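Long-range contacts in diacylglycerol O-acyltransferase (Marinobacter hydrocarbonoclasticus, PDB 6CHJ), which probably catalyses acyl transfer from acyl-CoA to 1,2-diacylglycerol, giving triacylglycerol and free CoA, and belongs to the wax ester synthase/diacylglycerol acyltransferases: residues M151-P156 with R386-W390; E158-P163 with Y389-A393; M114-H118 with L130-H135. The contacts are given in a common frame with arbitrary orientation. Residue numbers count along the deposited sequence, not the author numbering.

Interaction 1: M151-P156 with R386-W390; sequences MLSENP and RPLYW
Start with Y389, the residue most covered here. It sits in the short edge strand 389-390, and its backbone makes a single antiparallel bridge to S153, a hydrogen-bonded pair with CA atoms 5.7 Å apart: S153 N to Y389 O is 3.2 Å, Y389 N to S153 O 3.0 Å. Around S153 the loop is extended, then bends at E154 (phi/psi -82/-21); the end-to-end directions of the two segments are 99° apart, and only one bridge forms. With Y389 chi1 at m, P156 covers one face of its ring, CB 3.5 Å from the ring centroid, a CH-pi contact.

E154 starts out away from the partner (chi1 -86°, chi2 t), but its carboxylate reaches R386: OE2 to NE is a very short 2.4 Å, OE1 to NH2 2.8 Å, a two-pronged, exposed salt bridge.

L152 (m, t) points toward 386-390. Its CD1 lies 3.9 Å from L388 CD1 and its CD2 3.5 Å from W390 CB, while M151 CE covers the five-membered ring of W390 at 3.6 Å from its centroid. F29 backs L152 and W390.

Buried apolar packing, one backbone bridge and a surface salt bridge together tie a catalytic-family loop to the C-terminal family region.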
loop_
_atom_site.group_PDB
_atom_site.type_symbol
_atom_site.label_atom_id
_atom_site.label_comp_id
_atom_site.label_asym_id
_atom_site.label_seq_id
_atom_site.Cartn_x
_atom_site.Cartn_y
_atom_site.Cartn_z
ATOM N N MET B 151 22.001 -11.978 -7.144
ATOM C CA MET B 151 22.455 -11.030 -6.132
ATOM C C MET B 151 23.295 -11.683 -5.039
ATOM O O MET B 151 23.947 -10.964 -4.271
ATOM C CB MET B 151 21.241 -10.336 -5.495
ATOM C CG MET B 151 21.559 -9.006 -4.826
ATOM S SD MET B 151 20.581 -8.632 -3.347
ATOM C CE MET B 151 20.691 -10.153 -2.404
ATOM N N LEU B 152 23.298 -13.009 -4.941
ATOM C CA LEU B 152 23.995 -13.705 -3.872
ATOM C C LEU B 152 25.243 -14.391 -4.419
ATOM O O LEU B 152 25.498 -14.415 -5.626
ATOM C CB LEU B 152 23.067 -14.719 -3.198
ATOM C CG LEU B 152 21.756 -14.233 -2.577
ATOM C CD1 LEU B 152 20.716 -15.350 -2.634
ATOM C CD2 LEU B 152 21.952 -13.769 -1.151
ATOM N N SER B 153 26.025 -14.960 -3.505
ATOM C CA SER B 153 27.231 -15.680 -3.868
ATOM C C SER B 153 27.312 -16.960 -3.047
ATOM O O SER B 153 26.656 -17.102 -2.010
ATOM C CB SER B 153 28.480 -14.816 -3.651
ATOM O OG SER B 153 29.661 -15.511 -4.001
ATOM N N GLU B 154 28.136 -17.898 -3.526
ATOM C CA GLU B 154 28.337 -19.158 -2.821
ATOM C C GLU B 154 29.340 -19.057 -1.678
ATOM O O GLU B 154 29.293 -19.888 -0.764
ATOM C CB GLU B 154 28.779 -20.247 -3.807
ATOM C CG GLU B 154 27.612 -20.954 -4.494
ATOM C CD GLU B 154 28.050 -21.902 -5.603
ATOM O OE1 GLU B 154 28.029 -21.495 -6.788
ATOM O OE2 GLU B 154 28.399 -23.063 -5.287
ATOM N N ASN B 155 30.222 -18.048 -1.685
ATOM C CA ASN B 155 31.287 -17.950 -0.688
ATOM C C ASN B 155 30.806 -17.182 0.538
ATOM O O ASN B 155 30.505 -15.989 0.425
ATOM C CB ASN B 155 32.516 -17.267 -1.282
ATOM C CG ASN B 155 33.588 -16.958 -0.236
ATOM O OD1 ASN B 155 33.781 -17.710 0.720
ATOM N ND2 ASN B 155 34.295 -15.848 -0.424
ATOM N N PRO B 156 30.759 -17.801 1.721
ATOM C CA PRO B 156 30.356 -17.071 2.929
ATOM C C PRO B 156 31.432 -16.154 3.493
ATOM O O PRO B 156 31.125 -15.327 4.366
ATOM C CB PRO B 156 30.047 -18.200 3.914
ATOM C CG PRO B 156 31.053 -19.248 3.548
ATOM C CD PRO B 156 31.204 -19.170 2.036
ATOM N N ARG B 386 22.808 -25.071 -4.436
ATOM C CA ARG B 386 23.779 -25.059 -3.349
ATOM C C ARG B 386 23.509 -23.868 -2.436
ATOM O O ARG B 386 22.906 -22.880 -2.864
ATOM C CB ARG B 386 25.214 -25.000 -3.892
ATOM C CG ARG B 386 25.554 -26.175 -4.817
ATOM C CD ARG B 386 26.996 -26.190 -5.245
ATOM N NE ARG B 386 27.319 -25.039 -6.078
ATOM C CZ ARG B 386 27.249 -25.047 -7.400
ATOM N NH1 ARG B 386 26.857 -26.147 -8.027
ATOM N NH2 ARG B 386 27.566 -23.959 -8.090
ATOM N N PRO B 387 23.944 -23.939 -1.170
ATOM C CA PRO B 387 23.648 -22.847 -0.231
ATOM C C PRO B 387 24.254 -21.523 -0.680
ATOM O O PRO B 387 25.218 -21.469 -1.452
ATOM C CB PRO B 387 24.265 -23.326 1.091
ATOM C CG PRO B 387 24.320 -24.800 0.967
ATOM C CD PRO B 387 24.607 -25.065 -0.493
ATOM N N LEU B 388 23.654 -20.438 -0.191
ATOM C CA LEU B 388 23.985 -19.105 -0.670
ATOM C C LEU B 388 24.069 -18.151 0.512
ATOM O O LEU B 388 23.560 -18.421 1.604
ATOM C CB LEU B 388 22.974 -18.610 -1.712
ATOM C CG LEU B 388 23.070 -19.280 -3.082
ATOM C CD1 LEU B 388 21.994 -18.781 -4.034
ATOM C CD2 LEU B 388 24.445 -19.057 -3.662
ATOM N N TYR B 389 24.766 -17.040 0.286
ATOM C CA TYR B 389 25.025 -16.056 1.326
ATOM C C TYR B 389 24.973 -14.672 0.707
ATOM O O TYR B 389 25.351 -14.488 -0.456
ATOM C CB TYR B 389 26.398 -16.274 2.017
ATOM C CG TYR B 389 26.627 -17.696 2.493
ATOM C CD1 TYR B 389 26.998 -18.699 1.596
ATOM C CD2 TYR B 389 26.448 -18.045 3.829
ATOM C CE1 TYR B 389 27.183 -19.996 2.008
ATOM C CE2 TYR B 389 26.641 -19.354 4.253
ATOM C CZ TYR B 389 27.003 -20.321 3.331
ATOM O OH TYR B 389 27.197 -21.620 3.722
ATOM N N TRP B 390 24.467 -13.714 1.483
ATOM C CA TRP B 390 24.615 -12.288 1.201
ATOM C C TRP B 390 25.558 -11.754 2.264
ATOM O O TRP B 390 25.224 -11.786 3.453
ATOM C CB TRP B 390 23.278 -11.547 1.237
ATOM C CG TRP B 390 23.284 -10.194 0.526
ATOM C CD1 TRP B 390 24.003 -9.847 -0.596
ATOM C CD2 TRP B 390 22.511 -9.031 0.876
ATOM N NE1 TRP B 390 23.727 -8.540 -0.953
ATOM C CE2 TRP B 390 22.819 -8.020 -0.065
ATOM C CE3 TRP B 390 21.589 -8.747 1.894
ATOM C CZ2 TRP B 390 22.241 -6.751 -0.012
ATOM C CZ3 TRP B 390 21.018 -7.484 1.947
ATOM C CH2 TRP B 390 21.349 -6.502 1.000
#

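Interaction 2: E158-P163 with Y389-A393; sequences EHGMPP and YWNGA
The C-terminal side is a tight hairpin: W390 to A393 form a type I' turn, N391 (phi/psi 36/52) and G392 (79/0) at its corners, closed by W390 N to A393 O at 2.7 Å and A393 N to W390 O at 2.5 Å. Asn-Gly is a classic pair for this turn, which suits a two-residue connection between antiparallel strands 389-390 and 393-401. The irregular loop 158-163 passes over the turn, with H159 and N391 CA atoms only 4.3 Å apart, and G160 takes positive phi (63/38).

All three hydrogen bonds between the segments join a hairpin side chain to the loop backbone. N391 (chi1 m, chi2 -63°) presents its amide to the backbone of M161: M161 N to N391 OD1 is very short at 2.3 Å, and N391 ND2 to M161 O is 3.2 Å. Beside it, W390 NE1 donates to P162 O at 2.9 Å, in the plane of the indole. A CA-H...O contact, N391 CA to E158 O at 3.6 Å, adds to these.

Apolar contacts are fewer and longer: M161 CB meets W390 CD1 at 4.0 Å, and P163 CB lies 4.1 Å from W390 CZ2; L43 and L47 of helix 39-49 also touch the indole.

An Asn amide that answers both the NH and the CO of one residue acts much as a strand backbone would, so the loop is held by specific polar pairing although it forms no strand here.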
loop_
_atom_site.group_PDB
_atom_site.type_symbol
_atom_site.label_atom_id
_atom_site.label_comp_id
_atom_site.label_asym_id
_atom_site.label_seq_id
_atom_site.Cartn_x
_atom_site.Cartn_y
_atom_site.Cartn_z
ATOM N N GLU B 158 33.056 -13.960 1.701
ATOM C CA GLU B 158 33.080 -12.746 0.892
ATOM C C GLU B 158 32.164 -11.674 1.473
ATOM O O GLU B 158 31.099 -11.982 2.018
ATOM C CB GLU B 158 32.650 -13.064 -0.539
ATOM C CG GLU B 158 32.508 -11.832 -1.411
ATOM C CD GLU B 158 31.897 -12.143 -2.747
ATOM O OE1 GLU B 158 31.569 -13.327 -2.979
ATOM O OE2 GLU B 158 31.753 -11.209 -3.568
ATOM N N HIS B 159 32.574 -10.407 1.346
ATOM C CA HIS B 159 31.778 -9.292 1.841
ATOM C C HIS B 159 31.731 -8.185 0.785
ATOM O O HIS B 159 32.251 -8.331 -0.336
ATOM C CB HIS B 159 32.316 -8.804 3.189
ATOM C CG HIS B 159 31.906 -9.669 4.347
ATOM N ND1 HIS B 159 32.175 -11.022 4.403
ATOM C CD2 HIS B 159 31.233 -9.376 5.486
ATOM C CE1 HIS B 159 31.688 -11.523 5.527
ATOM N NE2 HIS B 159 31.114 -10.543 6.204
ATOM N N GLY B 160 31.044 -7.096 1.137
ATOM C CA GLY B 160 30.864 -5.962 0.234
ATOM C C GLY B 160 30.087 -6.268 -1.032
ATOM O O GLY B 160 30.450 -5.764 -2.112
ATOM N N MET B 161 29.015 -7.131 -0.933
ATOM C CA MET B 161 28.199 -7.463 -2.098
ATOM C C MET B 161 27.079 -6.443 -2.292
ATOM O O MET B 161 26.485 -5.978 -1.312
ATOM C CB MET B 161 27.579 -8.844 -1.949
ATOM C CG MET B 161 28.401 -9.991 -2.526
ATOM S SD MET B 161 27.952 -11.527 -1.687
ATOM C CE MET B 161 29.144 -11.511 -0.369
ATOM N N PRO B 162 26.761 -6.130 -3.545
ATOM C CA PRO B 162 25.772 -5.081 -3.833
ATOM C C PRO B 162 24.365 -5.504 -3.445
ATOM O O PRO B 162 24.110 -6.680 -3.133
ATOM C CB PRO B 162 25.879 -4.897 -5.359
ATOM C CG PRO B 162 27.114 -5.607 -5.771
ATOM C CD PRO B 162 27.347 -6.690 -4.774
ATOM N N PRO B 163 23.425 -4.558 -3.444
ATOM C CA PRO B 163 22.000 -4.893 -3.395
ATOM C C PRO B 163 21.402 -5.048 -4.795
ATOM O O PRO B 163 22.004 -4.676 -5.807
ATOM C CB PRO B 163 21.399 -3.682 -2.668
ATOM C CG PRO B 163 22.305 -2.537 -3.065
ATOM C CD PRO B 163 23.681 -3.131 -3.154
ATOM N N TYR B 389 24.766 -17.040 0.286
ATOM C CA TYR B 389 25.025 -16.056 1.326
ATOM C C TYR B 389 24.973 -14.672 0.707
ATOM O O TYR B 389 25.351 -14.488 -0.456
ATOM C CB TYR B 389 26.398 -16.274 2.017
ATOM C CG TYR B 389 26.627 -17.696 2.493
ATOM C CD1 TYR B 389 26.998 -18.699 1.596
ATOM C CD2 TYR B 389 26.448 -18.045 3.829
ATOM C CE1 TYR B 389 27.183 -19.996 2.008
ATOM C CE2 TYR B 389 26.641 -19.354 4.253
ATOM C CZ TYR B 389 27.003 -20.321 3.331
ATOM O OH TYR B 389 27.197 -21.620 3.722
ATOM N N TRP B 390 24.467 -13.714 1.483
ATOM C CA TRP B 390 24.615 -12.288 1.201
ATOM C C TRP B 390 25.558 -11.754 2.264
ATOM O O TRP B 390 25.224 -11.786 3.453
ATOM C CB TRP B 390 23.278 -11.547 1.237
ATOM C CG TRP B 390 23.284 -10.194 0.526
ATOM C CD1 TRP B 390 24.003 -9.847 -0.596
ATOM C CD2 TRP B 390 22.511 -9.031 0.876
ATOM N NE1 TRP B 390 23.727 -8.540 -0.953
ATOM C CE2 TRP B 390 22.819 -8.020 -0.065
ATOM C CE3 TRP B 390 21.589 -8.747 1.894
ATOM C CZ2 TRP B 390 22.241 -6.751 -0.012
ATOM C CZ3 TRP B 390 21.018 -7.484 1.947
ATOM C CH2 TRP B 390 21.349 -6.502 1.000
ATOM N N ASN B 391 26.733 -11.295 1.826
ATOM C CA ASN B 391 27.799 -10.796 2.702
ATOM C C ASN B 391 27.867 -11.586 4.007
ATOM O O ASN B 391 27.835 -11.033 5.111
ATOM C CB ASN B 391 27.621 -9.301 2.938
ATOM C CG ASN B 391 27.618 -8.519 1.635
ATOM O OD1 ASN B 391 28.611 -8.504 0.920
ATOM N ND2 ASN B 391 26.481 -7.907 1.298
ATOM N N GLY B 392 27.932 -12.919 3.859
ATOM C CA GLY B 392 28.012 -13.834 4.979
ATOM C C GLY B 392 26.710 -14.112 5.699
ATOM O O GLY B 392 26.710 -14.875 6.671
ATOM N N ALA B 393 25.599 -13.517 5.274
ATOM C CA ALA B 393 24.295 -13.880 5.810
ATOM C C ALA B 393 23.757 -15.036 4.974
ATOM O O ALA B 393 23.571 -14.900 3.761
ATOM C CB ALA B 393 23.335 -12.691 5.798
#

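Interaction 3: M114-H118 with L130-H135; sequences MWEVH and LYTKVH
A buried carboxylate sits among charged and aromatic neighbours on one face of this hairpin. E116 OE1 accepts a hydrogen bond from H118 NE2, two residues along the same strand, at 2.8 Å, and a long salt bridge reaches across to K133 NZ at 3.9 Å. The amine's hydrogen bonds go instead to the carbonyls of E103 and H106, and H118 ND1 pairs with E85. Rotamers m for E116 and H118, and t, t, m for the first three chi angles of K133, bring these groups together.

The backbones run antiparallel at 174°, with axes 4.5 Å apart. E116 faces K133 and H118 faces Y131 as hydrogen-bonded pairs: E116 N to K133 O and K133 N to E116 O are both 2.8 Å, H118 N to Y131 O 2.7 Å and Y131 N to H118 O 2.8 Å. H135 N to M114 O, 3.0 Å, follows at the end. W115 with V134 and V117 with T132 are non-hydrogen-bonded pairs.

This is the hairpin of strands 115-121 and 127-135 in the mixed sheet of the catalytic-family region, and H135 opens the HHxxxDG sequence of this acyltransferase family.

Y131 (chi1 t) points its ring edge at the face of H118, centroids 5.6 Å apart and planes at 65°. On the other face, W115 CB meets V134 CG2 at 3.9 Å, and V117 CG1 lies 4.0 Å from L130 CD2. M114 SD rests over the H135 ring, 4.3 Å from its centroid.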
loop_
_atom_site.group_PDB
_atom_site.type_symbol
_atom_site.label_atom_id
_atom_site.label_comp_id
_atom_site.label_asym_id
_atom_site.label_seq_id
_atom_site.Cartn_x
_atom_site.Cartn_y
_atom_site.Cartn_z
ATOM N N MET B 114 9.283 0.913 -10.676
ATOM C CA MET B 114 8.299 0.174 -9.900
ATOM C C MET B 114 8.951 -1.009 -9.185
ATOM O O MET B 114 8.690 -2.183 -9.461
ATOM C CB MET B 114 7.149 -0.242 -10.800
ATOM C CG MET B 114 6.524 0.955 -11.510
ATOM S SD MET B 114 4.977 0.583 -12.351
ATOM C CE MET B 114 5.486 0.639 -14.082
ATOM N N TRP B 115 9.795 -0.674 -8.209
ATOM C CA TRP B 115 10.374 -1.702 -7.363
ATOM C C TRP B 115 10.469 -1.183 -5.938
ATOM O O TRP B 115 10.595 0.018 -5.711
ATOM C CB TRP B 115 11.744 -2.141 -7.868
ATOM C CG TRP B 115 12.769 -1.055 -7.889
ATOM C CD1 TRP B 115 13.035 -0.198 -8.920
ATOM C CD2 TRP B 115 13.684 -0.717 -6.840
ATOM N NE1 TRP B 115 14.051 0.656 -8.575
ATOM C CE2 TRP B 115 14.469 0.359 -7.302
ATOM C CE3 TRP B 115 13.912 -1.212 -5.553
ATOM C CZ2 TRP B 115 15.471 0.942 -6.523
ATOM C CZ3 TRP B 115 14.910 -0.636 -4.782
ATOM C CH2 TRP B 115 15.678 0.425 -5.272
ATOM N N GLU B 116 10.368 -2.098 -4.980
ATOM C CA GLU B 116 10.641 -1.796 -3.584
ATOM C C GLU B 116 11.445 -2.941 -2.996
ATOM O O GLU B 116 11.217 -4.106 -3.345
ATOM C CB GLU B 116 9.364 -1.617 -2.771
ATOM C CG GLU B 116 8.518 -0.429 -3.168
ATOM C CD GLU B 116 7.076 -0.549 -2.698
ATOM O OE1 GLU B 116 6.797 -1.285 -1.721
ATOM O OE2 GLU B 116 6.208 0.091 -3.328
ATOM N N VAL B 117 12.377 -2.613 -2.106
ATOM C CA VAL B 117 13.031 -3.596 -1.248
ATOM C C VAL B 117 12.723 -3.236 0.202
ATOM O O VAL B 117 12.932 -2.092 0.624
ATOM C CB VAL B 117 14.552 -3.650 -1.476
ATOM C CG1 VAL B 117 15.165 -4.733 -0.618
ATOM C CG2 VAL B 117 14.878 -3.848 -2.945
ATOM N N HIS B 118 12.245 -4.215 0.960
ATOM C CA HIS B 118 11.866 -4.035 2.354
ATOM C C HIS B 118 12.786 -4.899 3.213
ATOM O O HIS B 118 12.679 -6.133 3.210
ATOM C CB HIS B 118 10.396 -4.408 2.559
ATOM C CG HIS B 118 9.426 -3.473 1.897
ATOM N ND1 HIS B 118 8.480 -2.759 2.605
ATOM C CD2 HIS B 118 9.250 -3.140 0.592
ATOM C CE1 HIS B 118 7.770 -2.022 1.768
ATOM N NE2 HIS B 118 8.217 -2.234 0.541
ATOM N N LEU B 130 14.333 -10.027 3.620
ATOM C CA LEU B 130 14.169 -9.091 2.518
ATOM C C LEU B 130 12.852 -9.416 1.834
ATOM O O LEU B 130 12.657 -10.548 1.373
ATOM C CB LEU B 130 15.313 -9.168 1.505
ATOM C CG LEU B 130 16.608 -8.398 1.711
ATOM C CD1 LEU B 130 17.302 -8.282 0.366
ATOM C CD2 LEU B 130 16.404 -7.014 2.379
ATOM N N TYR B 131 11.958 -8.430 1.765
ATOM C CA TYR B 131 10.778 -8.519 0.917
ATOM C C TYR B 131 10.947 -7.557 -0.242
ATOM O O TYR B 131 10.961 -6.337 -0.037
ATOM C CB TYR B 131 9.483 -8.225 1.667
ATOM C CG TYR B 131 8.328 -8.055 0.688
ATOM C CD1 TYR B 131 7.768 -9.163 0.023
ATOM C CD2 TYR B 131 7.847 -6.788 0.383
ATOM C CE1 TYR B 131 6.742 -9.005 -0.893
ATOM C CE2 TYR B 131 6.831 -6.609 -0.539
ATOM C CZ TYR B 131 6.275 -7.713 -1.171
ATOM O OH TYR B 131 5.263 -7.477 -2.053
ATOM N N THR B 132 11.019 -8.105 -1.453
ATOM C CA THR B 132 11.226 -7.348 -2.679
ATOM C C THR B 132 9.967 -7.389 -3.532
ATOM O O THR B 132 9.357 -8.443 -3.687
ATOM C CB THR B 132 12.408 -7.918 -3.466
ATOM O OG1 THR B 132 13.556 -7.953 -2.613
ATOM C CG2 THR B 132 12.722 -7.078 -4.688
ATOM N N LYS B 133 9.592 -6.243 -4.096
ATOM C CA LYS B 133 8.362 -6.097 -4.872
ATOM C C LYS B 133 8.734 -5.436 -6.187
ATOM O O LYS B 133 9.279 -4.326 -6.181
ATOM C CB LYS B 133 7.338 -5.239 -4.104
ATOM C CG LYS B 133 6.013 -4.989 -4.808
ATOM C CD LYS B 133 5.233 -3.799 -4.246
ATOM C CE LYS B 133 5.045 -3.854 -2.732
ATOM N NZ LYS B 133 3.637 -3.459 -2.387
ATOM N N VAL B 134 8.461 -6.099 -7.313
ATOM C CA VAL B 134 8.716 -5.500 -8.623
ATOM C C VAL B 134 7.498 -5.684 -9.512
ATOM O O VAL B 134 6.879 -6.754 -9.516
ATOM C CB VAL B 134 9.968 -6.082 -9.315
ATOM C CG1 VAL B 134 10.255 -5.321 -10.619
ATOM C CG2 VAL B 134 11.170 -5.989 -8.396
ATOM N N HIS B 135 7.170 -4.652 -10.283
ATOM C CA HIS B 135 6.037 -4.745 -11.190
ATOM C C HIS B 135 6.355 -5.645 -12.384
ATOM O O HIS B 135 7.435 -5.566 -12.974
ATOM C CB HIS B 135 5.625 -3.358 -11.676
ATOM C CG HIS B 135 4.219 -3.312 -12.192
ATOM N ND1 HIS B 135 3.898 -3.613 -13.498
ATOM C CD2 HIS B 135 3.047 -3.053 -11.564
ATOM C CE1 HIS B 135 2.591 -3.507 -13.661
ATOM N NE2 HIS B 135 2.050 -3.177 -12.501
#

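Along the chain, interaction 3 closes first; its second strand leads to helix 141-150, and the loop beyond that helix supplies 151-156 and then 158-163. Both loop segments wait more than 220 residues for the same partner, the hairpin arm at 386-393, so interactions 1 and 2 share Y389 and W390, lie about 8 Å apart between centres, and touch directly through S153 OG and E158 OE1. The centre of interaction 3 lies about 20 Å from that of interaction 1 and 19 Å from that of interaction 2, in the same mixed sheet, where strands 22-30 and 393-401 separate strand 127-135 from 389-390; W390 still touches L130. The C-terminal family region thus completes the catalytic-family sheet, and the loop clasps its outer edge.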